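NTF2-like nuclease/anti-CRISPR (Clostridia bacterium, PDB 7JTA) impairs SpyCas9 activity as the anti-CRISPR AcrIIA22 and relieves DNA torsion in target plasmids, and is a putative nuclease. Local coordinates at residues Val7-Arg12 with Glu24-Asp29; Ala18-Ile23 with Leu37-Lys42. All coordinates share one frame; numbering follows the deposited sequence.

Both contacts lie in one antiparallel four-stranded sheet, a meander in which strands 7-16, 20-29, 32-42 and 48-58 are neighbours in chain order. Interaction 1 pairs 7-12 with 24-29; interaction 2 pairs 18-23 with 37-42. Along the chain the segments alternate, because strand 20-29 gives its second part to the first contact and its first part to the second. The two centres are about 16 Å apart, on opposite sides of the chain's centre, yet the contacts meet where T11 CG2 lies 3.8 Å from I23 CG2. Interaction 1 is largely a surface pairing, whereas interaction 2 is buried, with another subunit packed against it.

Interaction 1: Val7-Arg12 with Glu24-Asp29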
loop_
_atom_site.group_PDB
_atom_site.type_symbol
_atom_site.label_atom_id
_atom_site.label_comp_id
_atom_site.label_asym_id
_atom_site.label_seq_id
_atom_site.Cartn_x
_atom_site.Cartn_y
_atom_site.Cartn_z
ATOM N N VAL A 7 -13.244 14.690 -0.732
ATOM C CA VAL A 7 -13.363 14.984 -2.156
ATOM C C VAL A 7 -12.414 14.091 -2.942
ATOM O O VAL A 7 -11.211 14.054 -2.663
ATOM C CB VAL A 7 -13.079 16.467 -2.449
ATOM C CG1 VAL A 7 -12.693 16.658 -3.907
ATOM C CG2 VAL A 7 -14.289 17.313 -2.099
ATOM N N VAL A 8 -12.960 13.383 -3.926
ATOM C CA VAL A 8 -12.149 12.628 -4.876
ATOM C C VAL A 8 -11.654 13.588 -5.950
ATOM O O VAL A 8 -12.451 14.232 -6.640
ATOM C CB VAL A 8 -12.943 11.467 -5.490
ATOM C CG1 VAL A 8 -12.094 10.736 -6.516
ATOM C CG2 VAL A 8 -13.404 10.513 -4.402
ATOM N N GLU A 9 -10.336 13.689 -6.089
ATOM C CA GLU A 9 -9.707 14.664 -6.970
ATOM C C GLU A 9 -9.201 14.059 -8.272
ATOM O O GLU A 9 -9.102 14.770 -9.278
ATOM C CB GLU A 9 -8.546 15.345 -6.232
ATOM C CG GLU A 9 -7.589 16.132 -7.107
ATOM C CD GLU A 9 -6.310 16.495 -6.370
ATOM O OE1 GLU A 9 -6.401 17.107 -5.283
ATOM O OE2 GLU A 9 -5.214 16.169 -6.876
ATOM N N GLU A 10 -8.890 12.766 -8.281
ATOM C CA GLU A 10 -8.327 12.126 -9.459
ATOM C C GLU A 10 -8.535 10.625 -9.338
ATOM O O GLU A 10 -8.467 10.072 -8.238
ATOM C CB GLU A 10 -6.838 12.453 -9.608
ATOM C CG GLU A 10 -6.222 12.014 -10.925
ATOM C CD GLU A 10 -5.361 10.773 -10.784
ATOM O OE1 GLU A 10 -5.673 9.922 -9.925
ATOM O OE2 GLU A 10 -4.369 10.648 -11.530
ATOM N N THR A 11 -8.803 9.980 -10.469
ATOM C CA THR A 11 -8.886 8.531 -10.557
ATOM C C THR A 11 -8.016 8.065 -11.713
ATOM O O THR A 11 -7.781 8.812 -12.666
ATOM C CB THR A 11 -10.341 8.063 -10.762
ATOM O OG1 THR A 11 -11.086 8.259 -9.557
ATOM C CG2 THR A 11 -10.399 6.598 -11.151
ATOM N N ARG A 12 -7.529 6.830 -11.626
ATOM C CA ARG A 12 -6.617 6.352 -12.652
ATOM C C ARG A 12 -6.646 4.833 -12.707
ATOM O O ARG A 12 -6.669 4.163 -11.673
ATOM C CB ARG A 12 -5.192 6.851 -12.416
ATOM C CG ARG A 12 -4.336 6.776 -13.656
ATOM C CD ARG A 12 -3.273 7.838 -13.641
ATOM N NE ARG A 12 -2.429 7.698 -12.465
ATOM C CZ ARG A 12 -1.355 6.918 -12.419
ATOM N NH1 ARG A 12 -1.000 6.220 -13.489
ATOM N NH2 ARG A 12 -0.638 6.835 -11.305
ATOM N N GLU A 24 -6.645 3.663 -8.837
ATOM C CA GLU A 24 -6.021 4.640 -7.958
ATOM C C GLU A 24 -6.918 5.862 -7.858
ATOM O O GLU A 24 -7.480 6.310 -8.861
ATOM C CB GLU A 24 -4.654 5.084 -8.457
ATOM C CG GLU A 24 -4.313 6.486 -7.975
ATOM C CD GLU A 24 -3.103 7.073 -8.661
ATOM O OE1 GLU A 24 -3.274 8.035 -9.439
ATOM O OE2 GLU A 24 -1.989 6.555 -8.444
ATOM N N ALA A 25 -7.057 6.394 -6.647
ATOM C CA ALA A 25 -7.763 7.648 -6.433
ATOM C C ALA A 25 -6.903 8.553 -5.567
ATOM O O ALA A 25 -6.195 8.079 -4.675
ATOM C CB ALA A 25 -9.132 7.423 -5.783
ATOM N N ILE A 26 -6.956 9.852 -5.842
ATOM C CA ILE A 26 -6.357 10.858 -4.977
ATOM C C ILE A 26 -7.486 11.498 -4.187
ATOM O O ILE A 26 -8.375 12.129 -4.766
ATOM C CB ILE A 26 -5.583 11.910 -5.781
ATOM C CG1 ILE A 26 -4.478 11.246 -6.603
ATOM C CG2 ILE A 26 -4.990 12.941 -4.841
ATOM C CD1 ILE A 26 -3.566 10.351 -5.800
ATOM N N LEU A 27 -7.465 11.318 -2.871
ATOM C CA LEU A 27 -8.483 11.865 -1.987
ATOM C C LEU A 27 -7.941 13.079 -1.247
ATOM O O LEU A 27 -6.759 13.128 -0.895
ATOM C CB LEU A 27 -8.947 10.809 -0.982
ATOM C CG LEU A 27 -9.321 9.452 -1.580
ATOM C CD1 LEU A 27 -9.881 8.530 -0.511
ATOM C CD2 LEU A 27 -10.310 9.615 -2.723
ATOM N N VAL A 28 -8.805 14.062 -1.026
ATOM C CA VAL A 28 -8.481 15.226 -0.211
ATOM C C VAL A 28 -9.548 15.359 0.863
ATOM O O VAL A 28 -10.734 15.522 0.547
ATOM C CB VAL A 28 -8.384 16.516 -1.040
ATOM C CG1 VAL A 28 -8.205 17.708 -0.119
ATOM C CG2 VAL A 28 -7.225 16.430 -2.013
ATOM N N ASP A 29 -9.133 15.275 2.125
ATOM C CA ASP A 29 -10.035 15.421 3.258
ATOM C C ASP A 29 -9.372 16.312 4.294
ATOM O O ASP A 29 -8.212 16.087 4.653
ATOM C CB ASP A 29 -10.392 14.066 3.878
ATOM C CG ASP A 29 -11.531 14.169 4.877
ATOM O OD1 ASP A 29 -12.059 13.115 5.288
ATOM O OD2 ASP A 29 -11.926 15.306 5.216
#
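R12 and E24 form the main side-chain link of this antiparallel hairpin pairing, in which the two strand axes run at 170°. R12 NE donates to E24 OE1 at 3.2 Å, approaching from above the carboxylate plane, and the guanidinium and carboxylate planes are turned 71° apart. A second bond, R12 NH2 to E24 OE2, is weak. The carboxylate of E10 completes a salt-bridge network: its OE1 lies near E24 OE1, two like-charged acceptors that the nearby guanidinium may help to balance, although R12 NE reaches E10 OE2 only at long range. Outside the pairing, R35 also binds E24, and R12 NH1 bonds to I59 O of the second subunit.

Backbone bonds join V7 with V28 and R12 with E24 in both directions. Between these pairs the register slips by a classic beta bulge: I26 O accepts from E9 N at 2.8 Å, while I26 N donates to E10 O, so that two residues face one. The psi of E9, -26°, supports this reading. E9 is thereby turned toward strand 24-29, and its OE1, salt-bridged to R33, comes 3.4 Å from V28 CG2. On the sheet face shared by V8 and L27, these side chains lie side by side, and V8 CG2 touches L27 CD2 at 3.6 Å.

Interaction 2: Ala18-Ile23 with Leu37-Lys42; sequences ADCVVI and LSVGIK. With NO3 (nitrate ion), chain E.
V21 and G40 face each other as a hydrogen-bonded antiparallel pair, with G40 N donating to V21 O at 2.8 Å and V21 N to G40 O at 3.2 Å. Two residues along, I23 and S38 repeat the pattern, I23 N reaching S38 O at 2.7 Å. Because G40 carries no side chain, its CA is approached on that face by V21 CG1, at 4.1 Å, and by I23 CD1. V21 CG1 stands between the backbone N and the carbonyl carbon (chi1 50°), which places it beside this glycine.

The other face carries the non-hydrogen-bonded pairs C20 with I41 and V22 with V39. There C20 SG meets I41 CD1 at 3.9 Å and is also bonded as a disulfide to C20 of the third subunit. V39 packs on V39 of that same subunit, so this face lies in a subunit interface.

Where the strand gives way to the turn, K42 N donates to D19 O at 2.9 Å. The K42 chain passes alongside, its CB 3.2 Å from D19 O, and bends at chi3 (68°). Its NZ makes just a weak bond to A18 O; the stronger partners are T17 O and the E16 carboxylate. At the far end, S38 OG bonds weakly to a nitrate ion, probably from the crystallisation liquor.

Strands 7-16 and 48-58 flank this pair through backbone hydrogen bonds to V22, L37 and V39, making it the central hairpin of a four-stranded antiparallel meander with a disulfide-linked face.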
loop_
_atom_site.group_PDB
_atom_site.type_symbol
_atom_site.label_atom_id
_atom_site.label_comp_id
_atom_site.label_asym_id
_atom_site.label_seq_id
_atom_site.Cartn_x
_atom_site.Cartn_y
_atom_site.Cartn_z
ATOM N N ALA A 18 -10.197 -8.536 -18.134
ATOM C CA ALA A 18 -11.599 -8.779 -18.443
ATOM C C ALA A 18 -12.464 -8.581 -17.206
ATOM O O ALA A 18 -13.509 -7.925 -17.265
ATOM C CB ALA A 18 -11.779 -10.187 -19.008
ATOM N N ASP A 19 -12.017 -9.102 -16.062
ATOM C CA ASP A 19 -12.854 -9.179 -14.874
ATOM C C ASP A 19 -12.516 -8.167 -13.788
ATOM O O ASP A 19 -13.419 -7.759 -13.057
ATOM C CB ASP A 19 -12.786 -10.592 -14.282
ATOM C CG ASP A 19 -13.409 -11.634 -15.195
ATOM O OD1 ASP A 19 -14.426 -11.316 -15.851
ATOM O OD2 ASP A 19 -12.883 -12.767 -15.261
ATOM N N CYS A 20 -11.257 -7.758 -13.640
ATOM C CA CYS A 20 -10.882 -6.863 -12.553
ATOM C C CYS A 20 -9.991 -5.728 -13.049
ATOM O O CYS A 20 -9.304 -5.843 -14.066
ATOM C CB CYS A 20 -10.213 -7.643 -11.418
ATOM S SG CYS A 20 -11.428 -8.624 -10.487
ATOM N N VAL A 21 -10.018 -4.620 -12.304
ATOM C CA VAL A 21 -9.199 -3.445 -12.583
ATOM C C VAL A 21 -8.644 -2.889 -11.275
ATOM O O VAL A 21 -9.361 -2.801 -10.273
ATOM C CB VAL A 21 -10.008 -2.368 -13.333
ATOM C CG1 VAL A 21 -11.320 -2.112 -12.620
ATOM C CG2 VAL A 21 -9.205 -1.086 -13.453
ATOM N N VAL A 22 -7.365 -2.526 -11.280
ATOM C CA VAL A 22 -6.733 -1.869 -10.140
ATOM C C VAL A 22 -6.889 -0.362 -10.300
ATOM O O VAL A 22 -6.367 0.226 -11.252
ATOM C CB VAL A 22 -5.253 -2.255 -10.020
ATOM C CG1 VAL A 22 -4.587 -1.423 -8.944
ATOM C CG2 VAL A 22 -5.125 -3.732 -9.705
ATOM N N ILE A 23 -7.588 0.268 -9.357
ATOM C CA ILE A 23 -7.912 1.688 -9.416
ATOM C C ILE A 23 -7.045 2.462 -8.433
ATOM O O ILE A 23 -6.734 1.976 -7.341
ATOM C CB ILE A 23 -9.401 1.943 -9.111
ATOM C CG1 ILE A 23 -10.297 1.151 -10.062
ATOM C CG2 ILE A 23 -9.706 3.425 -9.193
ATOM C CD1 ILE A 23 -11.765 1.250 -9.719
ATOM N N LEU A 37 -5.512 2.909 -3.263
ATOM C CA LEU A 37 -5.473 1.841 -4.253
ATOM C C LEU A 37 -6.626 0.883 -3.990
ATOM O O LEU A 37 -6.788 0.400 -2.866
ATOM C CB LEU A 37 -4.142 1.095 -4.197
ATOM C CG LEU A 37 -2.924 1.937 -4.558
ATOM C CD1 LEU A 37 -1.651 1.162 -4.282
ATOM C CD2 LEU A 37 -2.992 2.359 -6.015
ATOM N N SER A 38 -7.423 0.613 -5.023
ATOM C CA SER A 38 -8.577 -0.265 -4.901
ATOM C C SER A 38 -8.596 -1.292 -6.026
ATOM O O SER A 38 -7.912 -1.152 -7.042
ATOM C CB SER A 38 -9.886 0.531 -4.917
ATOM O OG SER A 38 -9.782 1.692 -4.114
ATOM N N VAL A 39 -9.406 -2.328 -5.827
ATOM C CA VAL A 39 -9.717 -3.312 -6.857
ATOM C C VAL A 39 -11.196 -3.183 -7.186
ATOM O O VAL A 39 -12.046 -3.275 -6.293
ATOM C CB VAL A 39 -9.387 -4.741 -6.409
ATOM C CG1 VAL A 39 -9.896 -5.728 -7.428
ATOM C CG2 VAL A 39 -7.897 -4.897 -6.234
ATOM N N GLY A 40 -11.501 -2.952 -8.457
ATOM C CA GLY A 40 -12.872 -2.916 -8.935
ATOM C C GLY A 40 -13.247 -4.255 -9.551
ATOM O O GLY A 40 -12.430 -4.896 -10.212
ATOM N N ILE A 41 -14.479 -4.680 -9.294
ATOM C CA ILE A 41 -15.000 -5.947 -9.797
ATOM C C ILE A 41 -15.935 -5.646 -10.960
ATOM O O ILE A 41 -16.881 -4.860 -10.821
ATOM C CB ILE A 41 -15.736 -6.727 -8.695
ATOM C CG1 ILE A 41 -14.939 -6.696 -7.389
ATOM C CG2 ILE A 41 -15.976 -8.159 -9.136
ATOM C CD1 ILE A 41 -13.619 -7.422 -7.455
ATOM N N LYS A 42 -15.669 -6.262 -12.105
ATOM C CA LYS A 42 -16.429 -6.020 -13.320
ATOM C C LYS A 42 -17.352 -7.195 -13.611
ATOM O O LYS A 42 -17.015 -8.352 -13.343
ATOM C CB LYS A 42 -15.490 -5.769 -14.504
ATOM C CG LYS A 42 -14.742 -4.447 -14.404
ATOM C CD LYS A 42 -13.467 -4.444 -15.234
ATOM C CE LYS A 42 -13.761 -4.484 -16.720
ATOM N NZ LYS A 42 -12.511 -4.678 -17.505
HETATM N N NO3 E . -12.755 5.152 -4.961
HETATM O O1 NO3 E . -12.007 4.142 -4.815
HETATM O O2 NO3 E . -13.445 5.295 -6.014
HETATM O O3 NO3 E . -12.815 6.023 -4.047
#